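Uncharacterized protein UL16 (PDB 2WY3) helps human cytomegalovirus escape natural killer cells by holding ligands of the host KLRK1 receptor inside the infected cell and blocking their interaction with it. Local coordinates at residues Cys12-Thr17 with Val62-Tyr67; Asp46-Val51 with Thr71-Phe76; Asp113-Arg116 with Thr121-Ile124. One frame throughout, in Å; residues are numbered along the deposited sequence. Where two conformers were deposited one is given.

All three contacts bear on the six-stranded sheet of the immunoglobulin-like domain, predicted to be extracellular. Interaction 2 spans the strand that supplies half of interaction 1: Ile-49 O lies 2.8 Å from Tyr-67 N, and Ile-73 N 2.9 Å from Leu-66 O. Interaction 3, centred about 13 Å from interaction 2, continues the sheet on the far side of strand 49-55, where Leu-115 N lies 2.8 Å from Gly-50 O and Arg-116 NE pairs with Glu-47 OE2 at 2.7 Å. Interactions 1 and 3, with centres about 9 Å apart, meet where Leu-115 CD1 touches Leu-14 CD1 at 4.0 Å. Glycans are linked to Asn-15 in interaction 1 and Asn-75 in interaction 2.

Interaction 1: residues Cys12-Thr17 with Val62-Tyr67; sequences CRLNVT and VDLWLY. With NAG (2-acetamido-2-deoxy-beta-D-glucopyranose), chain H.
In the immunoglobulin-like sandwich of this domain, Leu-14 and Val-16 of the N-terminal region rest against Val-62 and Leu-64 of strand 62-68, on the face of the six-stranded sheet that looks away from the three-stranded one. No hydrogen bond crosses between the segments; one leucine pair and one valine pair make the contact. Leu-14 and Leu-64 reach for each other tip to tip, their CD2 methyls 3.9 Å apart, while Leu-14 CD2 also sits 4.1 Å from Leu-64 CD1. Both leucines hold CG anti to the backbone N (chi1 176° and -179°), which points their branched ends at each other. The valines likewise meet end on, Val-16 CG1 touching Val-62 CG1 at 3.9 Å. Leu-115 of strand 110-118 packs against both leucines, and Val-1 joins them from the chain terminus. At the start of segment 12-17, Cys-12 is tied to strand 110-118 by its disulfide with Cys-117. On the other segment, Asp-63 OD1 accepts the N-H of Leu-64 from above its carboxylate plane, and its OD2 is hydrogen-bonded to Ser-77 OG. Between the two apolar residues the chain turns Asn-15 away from the sheet, where its OD1 accepts a weak hydrogen bond from Thr-17 N (3.0 Å) and its ND2 is joined covalently to C1 of the glycan sugar at 1.4 Å.

Interaction 2: residues Asp46-Val51 with Thr71-Phe76; sequences DEIIGV and TVIRNF. With NAG (2-acetamido-2-deoxy-beta-D-glucopyranose), chain L.
Ile-48 and Ile-73 touch across strand 62-68, which lies between strands 49-55 and 71-74; the segments meet at two separate points. The touching parts, 48-51 and 73-76, head almost the same way, 13° apart, yet no hydrogen bond joins them. At one end Ile-48 CG1 approaches Ile-73 CD1 at 4.2 Å, beside Leu-66 of the intervening strand. Ile-73 reaches across from a bend in its chain, CG1 standing between its backbone N and carbonyl carbon (chi1 60°), and with Arg-74 it forms a classic beta bulge opposite Leu-66. Three residues on, the Phe-76 ring, on the face turned to the three-stranded sheet, comes within 3.8 Å of Val-51 O through CE1, meeting the oxygen obliquely, and the same ring stacks edge-to-face with Trp-65. Gln-85 of strand 82-89 holds two neighbouring groups by hydrogen bonds, its OE1 to Phe-76 N and its NE2 to Asn-75 OD1. Asn-75 ND2 is joined covalently to C1 of an N-linked sugar (1.4 Å), and the acetyl methyl C8 of this sugar lies 3.6 Å from Ile-73 O. A bulged chain that turns a corner and sends an aromatic ring between the two sheets is consistent with an edge strand passing from one sheet of an immunoglobulin-like sandwich toward the other.

Interaction 3: residues Asp113-Arg116 with Thr121-Ile124; sequences DCLR and TTKI
Ile-124 packs against Asp-113 and Leu-115 on one face of the beta hairpin formed by strands 110-118 and 121-131, whereas Arg-116 and Lys-123 leave from the opposite face. The strands run antiparallel with a marked twist, their directions 143° apart. Arg-116 and Lys-123 form a hydrogen-bonded pair with reciprocal bonds, Lys-123 N to Arg-116 O at 2.7 Å and Arg-116 N to Lys-123 O at 3.1 Å. Leu-115 and Ile-124 are the next, non-hydrogen-bonded pair. Here CA-H groups approach carbonyl oxygens instead, Ile-124 CA lying 3.4 Å from Cys-114 O.

The tight side is built round Ile-124. Its CG1 lies 4.1 Å from Leu-115 CD2, the two side chains running side by side and pointing the same way, and its CD1 extends over the carboxylate carbon of Asp-113, 3.8 Å from CG. Ile-22 and Pro-24 of a nearby loop cover the isoleucine further. The contact is looser at the Thr-121 and Lys-123 end. Lys-123 CB lies 3.4 Å from Arg-116 O; beyond CG the chain bends twice and its end leads away from strand 110-118, and Thr-121 is exposed. Arg-116, extended along its whole length, leads to a salt bridge from NE to Glu-47 OE2 and a hydrogen bond from NH2 to the backbone oxygen of Glu-41. Further along the same face Cys-114 is buried and disulfide-bonded to Cys-38 of strand 34-41.

On the packed face the Asp-113 carboxylate is buried beneath the isoleucine methyl, and its two oxygens are taken by salt bridges, OD1 with Arg-127 and OD2 with Arg-111. The two arginines would be expected to stabilise its negative charge and to offset the cost of burying it beside Ile-124.

Interaction 1: residues Cys12-Thr17 with Val62-Tyr67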
ATOM      1  N   CYS B  12     -11.765 -17.319  18.597  1.00 27.60           N
ATOM      2  CA  CYS B  12     -12.233 -18.426  17.803  0.56 27.59           C
ATOM      3  C   CYS B  12     -11.105 -19.415  17.514  1.00 27.74           C
ATOM      4  O   CYS B  12      -9.952 -19.057  17.320  1.00 29.44           O
ATOM      5  CB  CYS B  12     -13.003 -17.939  16.556  0.56 31.68           C
ATOM      6  SG  CYS B  12     -12.122 -17.164  15.158  0.56 39.96           S
ATOM      7  N   ARG B  13     -11.450 -20.695  17.576  1.00 26.93           N
ATOM      8  CA  ARG B  13     -10.465 -21.731  17.277  1.00 31.36           C
ATOM      9  C   ARG B  13     -10.464 -21.955  15.768  1.00 29.52           C
ATOM     10  O   ARG B  13     -11.495 -22.290  15.187  1.00 32.22           O
ATOM     11  CB  ARG B  13     -10.800 -23.030  18.010  1.00 40.95           C
ATOM     12  CG  ARG B  13      -9.865 -24.191  17.698  1.00 48.72           C
ATOM     13  CD  ARG B  13      -8.504 -24.002  18.337  1.00 58.62           C
ATOM     14  NE  ARG B  13      -8.615 -23.628  19.744  1.00 71.21           N
ATOM     15  CZ  ARG B  13      -8.811 -24.488  20.737  1.00 80.89           C
ATOM     16  NH1 ARG B  13      -8.922 -25.787  20.485  1.00 81.57           N
ATOM     17  NH2 ARG B  13      -8.899 -24.050  21.986  1.00 81.93           N
ATOM     18  N   LEU B  14      -9.318 -21.757  15.126  1.00 25.80           N
ATOM     19  CA  LEU B  14      -9.252 -21.886  13.678  1.00 23.43           C
ATOM     20  C   LEU B  14      -9.412 -23.334  13.238  1.00 29.71           C
ATOM     21  O   LEU B  14      -8.747 -24.228  13.755  1.00 26.37           O
ATOM     22  CB  LEU B  14      -7.935 -21.315  13.130  1.00 23.83           C
ATOM     23  CG  LEU B  14      -7.749 -21.499  11.625  1.00 28.14           C
ATOM     24  CD1 LEU B  14      -8.795 -20.688  10.859  1.00 30.55           C
ATOM     25  CD2 LEU B  14      -6.341 -21.093  11.203  1.00 36.39           C
ATOM     26  N   ASN B  15     -10.316 -23.563  12.296  1.00 23.24           N
ATOM     27  CA  ASN B  15     -10.432 -24.868  11.659  1.00 28.80           C
ATOM     28  C   ASN B  15     -10.318 -24.654  10.163  1.00 32.35           C
ATOM     29  O   ASN B  15     -11.274 -24.213   9.520  1.00 27.26           O
ATOM     30  CB  ASN B  15     -11.766 -25.521  12.006  1.00 29.77           C
ATOM     31  CG  ASN B  15     -11.907 -26.916  11.412  1.00 36.41           C
ATOM     32  OD1 ASN B  15     -11.305 -27.232  10.385  1.00 35.96           O
ATOM     33  ND2 ASN B  15     -12.708 -27.756  12.061  1.00 43.22           N
ATOM     34  N   VAL B  16      -9.146 -24.946   9.606  1.00 26.36           N
ATOM     35  CA  VAL B  16      -8.878 -24.581   8.215  1.00 25.33           C
ATOM     36  C   VAL B  16      -9.808 -25.300   7.242  1.00 26.87           C
ATOM     37  O   VAL B  16     -10.068 -24.805   6.138  1.00 29.81           O
ATOM     38  CB  VAL B  16      -7.390 -24.810   7.819  1.00 23.98           C
ATOM     39  CG1 VAL B  16      -6.476 -23.900   8.642  1.00 24.67           C
ATOM     40  CG2 VAL B  16      -7.015 -26.276   7.997  1.00 28.72           C
ATOM     41  N   THR B  17     -10.316 -26.454   7.660  1.00 23.19           N
ATOM     42  CA  THR B  17     -11.229 -27.238   6.834  1.00 26.11           C
ATOM     43  C   THR B  17     -12.565 -26.519   6.616  1.00 31.77           C
ATOM     44  O   THR B  17     -13.302 -26.831   5.684  1.00 32.05           O
ATOM     45  CB  THR B  17     -11.479 -28.626   7.457  1.00 38.72           C
ATOM     46  OG1 THR B  17     -10.220 -29.236   7.765  1.00 36.62           O
ATOM     47  CG2 THR B  17     -12.249 -29.519   6.498  1.00 42.74           C
ATOM     48  N   VAL B  62      -2.437 -26.026   3.878  1.00 21.38           N
ATOM     49  CA  VAL B  62      -2.796 -24.657   4.272  1.00 19.15           C
ATOM     50  C   VAL B  62      -1.734 -24.063   5.176  1.00 23.78           C
ATOM     51  O   VAL B  62      -1.342 -24.680   6.169  1.00 29.73           O
ATOM     52  CB  VAL B  62      -4.157 -24.627   5.012  1.00 24.09           C
ATOM     53  CG1 VAL B  62      -4.570 -23.188   5.332  1.00 24.10           C
ATOM     54  CG2 VAL B  62      -5.233 -25.295   4.173  1.00 25.30           C
ATOM     55  N   ASP B  63      -1.267 -22.868   4.830  1.00 15.54           N
ATOM     56  CA  ASP B  63      -0.286 -22.151   5.624  1.00 19.75           C
ATOM     57  C   ASP B  63      -0.973 -20.956   6.284  1.00 21.16           C
ATOM     58  O   ASP B  63      -2.113 -20.630   5.966  1.00 19.45           O
ATOM     59  CB  ASP B  63       0.868 -21.675   4.741  1.00 21.39           C
ATOM     60  CG  ASP B  63       2.177 -21.514   5.522  1.00 27.44           C
ATOM     61  OD1 ASP B  63       2.165 -21.671   6.763  1.00 28.24           O
ATOM     62  OD2 ASP B  63       3.218 -21.249   4.887  1.00 29.20           O
ATOM     63  N   LEU B  64      -0.277 -20.306   7.203  1.00 17.92           N
ATOM     64  CA  LEU B  64      -0.906 -19.261   7.994  1.00 18.81           C
ATOM     65  C   LEU B  64       0.141 -18.295   8.502  1.00 19.51           C
ATOM     66  O   LEU B  64       1.199 -18.716   8.950  1.00 19.92           O
ATOM     67  CB  LEU B  64      -1.593 -19.913   9.204  1.00 19.53           C
ATOM     68  CG  LEU B  64      -2.342 -19.003  10.180  1.00 20.40           C
ATOM     69  CD1 LEU B  64      -3.616 -18.464   9.526  1.00 22.43           C
ATOM     70  CD2 LEU B  64      -2.679 -19.766  11.474  1.00 23.32           C
ATOM     71  N   TRP B  65      -0.144 -16.999   8.440  1.00 16.84           N
ATOM     72  CA  TRP B  65       0.637 -16.045   9.211  1.00 16.44           C
ATOM     73  C   TRP B  65      -0.282 -15.210  10.085  1.00 14.60           C
ATOM     74  O   TRP B  65      -1.435 -14.982   9.719  1.00 15.34           O
ATOM     75  CB  TRP B  65       1.586 -15.198   8.336  1.00 15.52           C
ATOM     76  CG  TRP B  65       1.031 -14.047   7.491  1.00 12.52           C
ATOM     77  CD1 TRP B  65       0.624 -14.106   6.185  1.00 15.32           C
ATOM     78  CD2 TRP B  65       0.949 -12.657   7.874  1.00 15.35           C
ATOM     79  NE1 TRP B  65       0.265 -12.839   5.743  1.00 13.76           N
ATOM     80  CE2 TRP B  65       0.454 -11.939   6.760  1.00 16.86           C
ATOM     81  CE3 TRP B  65       1.242 -11.955   9.054  1.00 17.40           C
ATOM     82  CZ2 TRP B  65       0.232 -10.550   6.793  1.00 20.04           C
ATOM     83  CZ3 TRP B  65       1.016 -10.572   9.091  1.00 17.91           C
ATOM     84  CH2 TRP B  65       0.512  -9.889   7.963  1.00 18.24           C
ATOM     85  N   LEU B  66       0.216 -14.796  11.246  1.00 15.95           N
ATOM     86  CA  LEU B  66      -0.618 -14.160  12.263  1.00 16.04           C
ATOM     87  C   LEU B  66       0.009 -12.872  12.794  1.00 15.87           C
ATOM     88  O   LEU B  66       1.224 -12.746  12.865  1.00 18.13           O
ATOM     89  CB  LEU B  66      -0.854 -15.115  13.445  1.00 17.17           C
ATOM     90  CG  LEU B  66      -1.592 -16.426  13.150  1.00 16.69           C
ATOM     91  CD1 LEU B  66      -1.607 -17.306  14.394  1.00 23.79           C
ATOM     92  CD2 LEU B  66      -3.014 -16.139  12.649  1.00 17.08           C
ATOM     93  N   TYR B  67      -0.857 -11.937  13.182  1.00 17.10           N
ATOM     94  CA  TYR B  67      -0.458 -10.590  13.588  1.00 17.62           C
ATOM     95  C   TYR B  67      -1.184 -10.233  14.881  1.00 18.86           C
ATOM     96  O   TYR B  67      -2.370 -10.538  15.035  1.00 21.53           O
ATOM     97  CB  TYR B  67      -0.863  -9.620  12.475  1.00 15.03           C
ATOM     98  CG  TYR B  67      -0.196  -8.264  12.485  1.00 17.04           C
ATOM     99  CD1 TYR B  67      -0.925  -7.109  12.761  1.00 23.22           C
ATOM    100  CD2 TYR B  67       1.158  -8.135  12.177  1.00 20.19           C
ATOM    101  CE1 TYR B  67      -0.313  -5.857  12.746  1.00 19.56           C
ATOM    102  CE2 TYR B  67       1.762  -6.905  12.154  1.00 21.63           C
ATOM    103  CZ  TYR B  67       1.024  -5.771  12.430  1.00 22.85           C
ATOM    104  OH  TYR B  67       1.647  -4.547  12.413  1.00 31.33           O
TER
HETATM  105  C1  NAG H1201     -12.947 -28.936  11.263  1.00 40.57           C
HETATM  106  C2  NAG H1201     -13.289 -29.933  12.372  1.00 50.56           C
HETATM  107  C3  NAG H1201     -13.885 -31.222  11.821  1.00 60.70           C
HETATM  108  C4  NAG H1201     -15.003 -30.925  10.836  1.00 63.62           C
HETATM  109  C5  NAG H1201     -14.565 -29.919   9.780  1.00 60.13           C
HETATM  110  C6  NAG H1201     -15.765 -29.508   8.936  1.00 60.50           C
HETATM  111  C7  NAG H1201     -12.045 -29.946  14.452  1.00 54.31           C
HETATM  112  C8  NAG H1201     -10.758 -30.259  15.157  1.00 48.48           C
HETATM  113  N2  NAG H1201     -12.104 -30.237  13.153  1.00 51.44           N
HETATM  114  O3  NAG H1201     -14.403 -31.992  12.882  1.00 64.97           O
HETATM  115  O4  NAG H1201     -15.395 -32.125  10.205  1.00 67.24           O
HETATM  116  O5  NAG H1201     -14.026 -28.751  10.367  1.00 53.38           O
HETATM  117  O6  NAG H1201     -16.693 -28.842   9.768  1.00 61.62           O
HETATM  118  O7  NAG H1201     -12.987 -29.446  15.067  1.00 57.74           O

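Interaction 2: residues Asp46-Val51 with Thr71-Phe76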
ATOM      1  N   ASP B  46      -4.824  -6.688  21.783  1.00 25.53           N
ATOM      2  CA  ASP B  46      -4.655  -8.126  21.967  1.00 23.11           C
ATOM      3  C   ASP B  46      -5.256  -8.958  20.836  1.00 21.10           C
ATOM      4  O   ASP B  46      -5.189 -10.179  20.862  1.00 22.08           O
ATOM      5  CB  ASP B  46      -5.211  -8.571  23.327  1.00 28.00           C
ATOM      6  CG  ASP B  46      -6.736  -8.627  23.356  1.00 35.71           C
ATOM      7  OD1 ASP B  46      -7.393  -8.191  22.383  1.00 29.03           O
ATOM      8  OD2 ASP B  46      -7.282  -9.118  24.365  1.00 29.64           O
ATOM      9  N   GLU B  47      -5.822  -8.299  19.828  1.00 21.28           N
ATOM     10  CA  GLU B  47      -6.515  -9.038  18.778  1.00 19.70           C
ATOM     11  C   GLU B  47      -5.567  -9.740  17.810  1.00 20.83           C
ATOM     12  O   GLU B  47      -4.684  -9.114  17.207  1.00 23.19           O
ATOM     13  CB  GLU B  47      -7.477  -8.139  17.996  1.00 18.84           C
ATOM     14  CG  GLU B  47      -8.366  -8.945  17.038  1.00 18.68           C
ATOM     15  CD  GLU B  47      -9.368  -8.084  16.290  1.00 26.08           C
ATOM     16  OE1 GLU B  47      -9.373  -6.858  16.515  1.00 23.96           O
ATOM     17  OE2 GLU B  47     -10.141  -8.639  15.474  1.00 23.83           O
ATOM     18  N   ILE B  48      -5.770 -11.042  17.655  1.00 17.76           N
ATOM     19  CA  ILE B  48      -5.032 -11.826  16.687  1.00 16.63           C
ATOM     20  C   ILE B  48      -5.797 -11.883  15.378  1.00 19.88           C
ATOM     21  O   ILE B  48      -6.949 -12.347  15.334  1.00 17.78           O
ATOM     22  CB  ILE B  48      -4.777 -13.259  17.201  1.00 18.07           C
ATOM     23  CG1 ILE B  48      -3.989 -13.193  18.511  1.00 21.69           C
ATOM     24  CG2 ILE B  48      -4.058 -14.069  16.141  1.00 17.19           C
ATOM     25  CD1 ILE B  48      -3.925 -14.512  19.266  1.00 27.84           C
ATOM     26  N   ILE B  49      -5.162 -11.377  14.323  1.00 17.09           N
ATOM     27  CA  ILE B  49      -5.702 -11.445  12.972  1.00 15.47           C
ATOM     28  C   ILE B  49      -4.658 -12.128  12.078  1.00 17.99           C
ATOM     29  O   ILE B  49      -3.535 -12.382  12.514  1.00 16.84           O
ATOM     30  CB  ILE B  49      -6.059 -10.040  12.448  1.00 15.24           C
ATOM     31  CG1 ILE B  49      -4.856  -9.087  12.555  1.00 15.75           C
ATOM     32  CG2 ILE B  49      -7.229  -9.476  13.249  1.00 18.24           C
ATOM     33  CD1 ILE B  49      -5.112  -7.733  11.900  1.00 16.57           C
ATOM     34  N   GLY B  50      -5.008 -12.459  10.845  1.00 14.29           N
ATOM     35  CA  GLY B  50      -4.024 -13.129  10.015  1.00 17.13           C
ATOM     36  C   GLY B  50      -4.530 -13.554   8.665  1.00 13.64           C
ATOM     37  O   GLY B  50      -5.669 -13.252   8.283  1.00 13.40           O
ATOM     38  N   VAL B  51      -3.693 -14.308   7.962  1.00 13.90           N
ATOM     39  CA  VAL B  51      -3.977 -14.687   6.585  1.00 13.79           C
ATOM     40  C   VAL B  51      -3.694 -16.176   6.397  1.00 12.24           C
ATOM     41  O   VAL B  51      -2.607 -16.647   6.719  1.00 15.98           O
ATOM     42  CB  VAL B  51      -3.099 -13.896   5.592  1.00 14.48           C
ATOM     43  CG1 VAL B  51      -3.485 -14.232   4.170  1.00 16.68           C
ATOM     44  CG2 VAL B  51      -3.231 -12.386   5.837  1.00 17.93           C
ATOM     45  N   THR B  71       2.658  -6.673  15.607  1.00 23.59           N
ATOM     46  CA  THR B  71       3.826  -7.508  15.355  1.00 21.43           C
ATOM     47  C   THR B  71       3.407  -8.833  14.749  1.00 22.32           C
ATOM     48  O   THR B  71       2.385  -9.382  15.122  1.00 21.27           O
ATOM     49  CB  THR B  71       4.580  -7.832  16.658  1.00 35.44           C
ATOM     50  OG1 THR B  71       4.605  -6.675  17.502  1.00 39.87           O
ATOM     51  CG2 THR B  71       6.006  -8.285  16.355  1.00 35.83           C
ATOM     52  N   VAL B  72       4.216  -9.358  13.833  1.00 21.04           N
ATOM     53  CA  VAL B  72       4.008 -10.715  13.338  1.00 20.54           C
ATOM     54  C   VAL B  72       4.306 -11.707  14.461  1.00 21.60           C
ATOM     55  O   VAL B  72       5.412 -11.699  15.023  1.00 27.86           O
ATOM     56  CB  VAL B  72       4.942 -11.008  12.147  1.00 22.85           C
ATOM     57  CG1 VAL B  72       4.967 -12.493  11.827  1.00 20.67           C
ATOM     58  CG2 VAL B  72       4.518 -10.191  10.926  1.00 28.32           C
ATOM     59  N   ILE B  73       3.337 -12.557  14.798  1.00 21.20           N
ATOM     60  CA  ILE B  73       3.559 -13.573  15.847  1.00 23.66           C
ATOM     61  C   ILE B  73       3.705 -14.983  15.256  1.00 25.48           C
ATOM     62  O   ILE B  73       4.053 -15.945  15.952  1.00 24.98           O
ATOM     63  CB  ILE B  73       2.452 -13.550  16.936  1.00 24.27           C
ATOM     64  CG1 ILE B  73       1.074 -13.816  16.329  1.00 21.28           C
ATOM     65  CG2 ILE B  73       2.429 -12.210  17.664  1.00 22.30           C
ATOM     66  CD1 ILE B  73       0.012 -14.090  17.399  1.00 24.90           C
ATOM     67  N   ARG B  74       3.449 -15.094  13.962  1.00 21.11           N
ATOM     68  CA  ARG B  74       3.653 -16.346  13.245  1.00 24.62           C
ATOM     69  C   ARG B  74       3.888 -16.059  11.771  1.00 24.85           C
ATOM     70  O   ARG B  74       3.073 -15.391  11.148  1.00 20.59           O
ATOM     71  CB  ARG B  74       2.438 -17.264  13.419  1.00 22.40           C
ATOM     72  CG  ARG B  74       2.560 -18.599  12.701  1.00 27.15           C
ATOM     73  CD  ARG B  74       1.338 -19.466  12.952  1.00 37.87           C
ATOM     74  NE  ARG B  74       1.302 -20.642  12.090  1.00 36.84           N
ATOM     75  CZ  ARG B  74       0.778 -21.808  12.452  1.00 43.98           C
ATOM     76  NH1 ARG B  74       0.784 -22.832  11.610  1.00 45.63           N
ATOM     77  NH2 ARG B  74       0.255 -21.949  13.665  1.00 35.67           N
ATOM     78  N   ASN B  75       5.002 -16.549  11.218  1.00 23.03           N
ATOM     79  CA  ASN B  75       5.268 -16.417   9.782  1.00 21.49           C
ATOM     80  C   ASN B  75       4.657 -17.572   9.003  1.00 20.85           C
ATOM     81  O   ASN B  75       4.420 -18.641   9.563  1.00 23.57           O
ATOM     82  CB  ASN B  75       6.775 -16.454   9.488  1.00 22.44           C
ATOM     83  CG  ASN B  75       7.507 -15.208   9.939  1.00 27.13           C
ATOM     84  OD1 ASN B  75       7.144 -14.091   9.571  1.00 21.82           O
ATOM     85  ND2 ASN B  75       8.568 -15.408  10.731  1.00 27.63           N
ATOM     86  N   PHE B  76       4.436 -17.376   7.706  1.00 19.39           N
ATOM     87  CA  PHE B  76       4.252 -18.519   6.818  1.00 19.69           C
ATOM     88  C   PHE B  76       5.413 -19.497   7.071  1.00 26.03           C
ATOM     89  O   PHE B  76       6.546 -19.076   7.333  1.00 23.65           O
ATOM     90  CB  PHE B  76       4.289 -18.077   5.351  1.00 18.12           C
ATOM     91  CG  PHE B  76       2.975 -17.553   4.821  1.00 21.67           C
ATOM     92  CD1 PHE B  76       1.769 -18.056   5.287  1.00 17.46           C
ATOM     93  CD2 PHE B  76       2.961 -16.584   3.817  1.00 20.85           C
ATOM     94  CE1 PHE B  76       0.550 -17.593   4.776  1.00 14.17           C
ATOM     95  CE2 PHE B  76       1.767 -16.120   3.295  1.00 22.26           C
ATOM     96  CZ  PHE B  76       0.550 -16.623   3.776  1.00 18.23           C
TER
HETATM   97  C1  NAG L1205       9.403 -14.248  10.970  1.00 25.19           C
HETATM   98  C2  NAG L1205       9.957 -14.381  12.396  1.00 30.02           C
HETATM   99  C3  NAG L1205      10.977 -13.288  12.691  1.00 38.41           C
HETATM  100  C4  NAG L1205      12.051 -13.284  11.619  1.00 36.27           C
HETATM  101  C5  NAG L1205      11.418 -13.160  10.240  1.00 35.17           C
HETATM  102  C6  NAG L1205      12.470 -13.237   9.135  1.00 37.12           C
HETATM  103  C7  NAG L1205       8.440 -15.384  14.023  1.00 30.81           C
HETATM  104  C8  NAG L1205       7.447 -15.129  15.119  1.00 33.03           C
HETATM  105  N2  NAG L1205       8.923 -14.309  13.404  1.00 27.22           N
HETATM  106  O3  NAG L1205      11.554 -13.499  13.963  1.00 36.67           O
HETATM  107  O4  NAG L1205      12.904 -12.189  11.840  1.00 44.80           O
HETATM  108  O5  NAG L1205      10.470 -14.192  10.039  1.00 30.48           O
HETATM  109  O6  NAG L1205      13.120 -14.495   9.178  1.00 41.44           O
HETATM  110  O7  NAG L1205       8.755 -16.539  13.733  1.00 30.75           O

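Interaction 3: residues Asp113-Arg116 with Thr121-Ile124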
ATOM      1  N   ASP B 113      -6.943 -16.063   2.395  1.00 12.78           N
ATOM      2  CA  ASP B 113      -8.126 -15.640   3.148  1.00 13.12           C
ATOM      3  C   ASP B 113      -7.693 -14.766   4.323  1.00 14.14           C
ATOM      4  O   ASP B 113      -7.002 -15.244   5.223  1.00 14.04           O
ATOM      5  CB  ASP B 113      -8.894 -16.858   3.690  1.00 13.71           C
ATOM      6  CG  ASP B 113      -9.597 -17.653   2.591  1.00 18.07           C
ATOM      7  OD1 ASP B 113     -10.127 -17.031   1.654  1.00 16.70           O
ATOM      8  OD2 ASP B 113      -9.622 -18.899   2.654  1.00 17.30           O
ATOM      9  N   CYS B 114      -8.100 -13.501   4.319  1.00 13.20           N
ATOM     10  CA  CYS B 114      -7.824 -12.617   5.454  1.00 14.06           C
ATOM     11  C   CYS B 114      -8.869 -12.843   6.521  1.00 13.41           C
ATOM     12  O   CYS B 114     -10.064 -12.669   6.277  1.00 12.50           O
ATOM     13  CB  CYS B 114      -7.826 -11.162   5.022  1.00 18.90           C
ATOM     14  SG  CYS B 114      -6.374 -10.838   3.971  1.00 22.68           S
ATOM     15  N   LEU B 115      -8.405 -13.215   7.715  1.00 13.41           N
ATOM     16  CA  LEU B 115      -9.260 -13.780   8.742  1.00 12.98           C
ATOM     17  C   LEU B 115      -9.503 -12.796   9.855  1.00 12.49           C
ATOM     18  O   LEU B 115      -8.635 -11.986  10.163  1.00 14.38           O
ATOM     19  CB  LEU B 115      -8.576 -15.000   9.378  1.00 15.69           C
ATOM     20  CG  LEU B 115      -8.127 -16.121   8.437  1.00 17.53           C
ATOM     21  CD1 LEU B 115      -7.528 -17.267   9.263  1.00 22.74           C
ATOM     22  CD2 LEU B 115      -9.302 -16.604   7.609  1.00 19.86           C
ATOM     23  N   ARG B 116     -10.682 -12.892  10.458  1.00 14.89           N
ATOM     24  CA  ARG B 116     -10.999 -12.167  11.690  1.00 16.24           C
ATOM     25  C   ARG B 116     -12.044 -12.930  12.475  1.00 20.47           C
ATOM     26  O   ARG B 116     -12.947 -13.528  11.899  1.00 22.15           O
ATOM     27  CB  ARG B 116     -11.555 -10.770  11.393  1.00 17.92           C
ATOM     28  CG  ARG B 116     -11.450  -9.822  12.599  1.00 18.12           C
ATOM     29  CD  ARG B 116     -11.818  -8.382  12.249  1.00 18.77           C
ATOM     30  NE  ARG B 116     -11.372  -7.489  13.329  1.00 18.71           N
ATOM     31  CZ  ARG B 116     -11.392  -6.165  13.267  1.00 22.55           C
ATOM     32  NH1 ARG B 116     -11.847  -5.554  12.176  1.00 21.71           N
ATOM     33  NH2 ARG B 116     -10.961  -5.455  14.298  1.00 21.32           N
ATOM     34  N   THR B 121     -16.901 -16.453  15.997  1.00 31.43           N
ATOM     35  CA  THR B 121     -16.887 -17.230  14.762  1.00 32.44           C
ATOM     36  C   THR B 121     -15.869 -16.669  13.767  1.00 23.25           C
ATOM     37  O   THR B 121     -15.632 -15.465  13.724  1.00 25.80           O
ATOM     38  CB  THR B 121     -18.271 -17.262  14.088  1.00 46.32           C
ATOM     39  OG1 THR B 121     -18.230 -18.140  12.955  1.00 53.61           O
ATOM     40  CG2 THR B 121     -18.675 -15.873  13.626  1.00 49.58           C
ATOM     41  N   THR B 122     -15.272 -17.549  12.974  1.00 25.81           N
ATOM     42  CA  THR B 122     -14.303 -17.126  11.967  1.00 22.92           C
ATOM     43  C   THR B 122     -14.983 -16.431  10.788  1.00 21.11           C
ATOM     44  O   THR B 122     -15.920 -16.969  10.185  1.00 20.99           O
ATOM     45  CB  THR B 122     -13.471 -18.326  11.472  1.00 28.01           C
ATOM     46  OG1 THR B 122     -12.795 -18.921  12.588  1.00 32.80           O
ATOM     47  CG2 THR B 122     -12.445 -17.876  10.456  1.00 22.29           C
ATOM     48  N   LYS B 123     -14.514 -15.226  10.470  1.00 17.68           N
ATOM     49  CA  LYS B 123     -14.983 -14.495   9.290  1.00 18.71           C
ATOM     50  C   LYS B 123     -13.846 -14.376   8.300  1.00 17.88           C
ATOM     51  O   LYS B 123     -12.676 -14.389   8.686  1.00 16.84           O
ATOM     52  CB  LYS B 123     -15.417 -13.079   9.672  1.00 19.79           C
ATOM     53  CG  LYS B 123     -16.320 -13.021  10.887  1.00 27.55           C
ATOM     54  CD  LYS B 123     -17.652 -13.681  10.607  1.00 38.12           C
ATOM     55  CE  LYS B 123     -18.581 -12.753   9.847  1.00 51.82           C
ATOM     56  NZ  LYS B 123     -19.965 -13.310   9.769  1.00 58.06           N
ATOM     57  N   ILE B 124     -14.183 -14.255   7.018  1.00 13.85           N
ATOM     58  CA  ILE B 124     -13.176 -13.953   6.024  1.00 12.58           C
ATOM     59  C   ILE B 124     -13.496 -12.591   5.456  1.00 13.55           C
ATOM     60  O   ILE B 124     -14.526 -12.413   4.799  1.00 16.23           O
ATOM     61  CB  ILE B 124     -13.139 -14.993   4.891  1.00 14.11           C
ATOM     62  CG1 ILE B 124     -12.721 -16.358   5.451  1.00 18.43           C
ATOM     63  CG2 ILE B 124     -12.161 -14.533   3.813  1.00 12.59           C
ATOM     64  CD1 ILE B 124     -12.858 -17.523   4.443  1.00 18.47           C
TER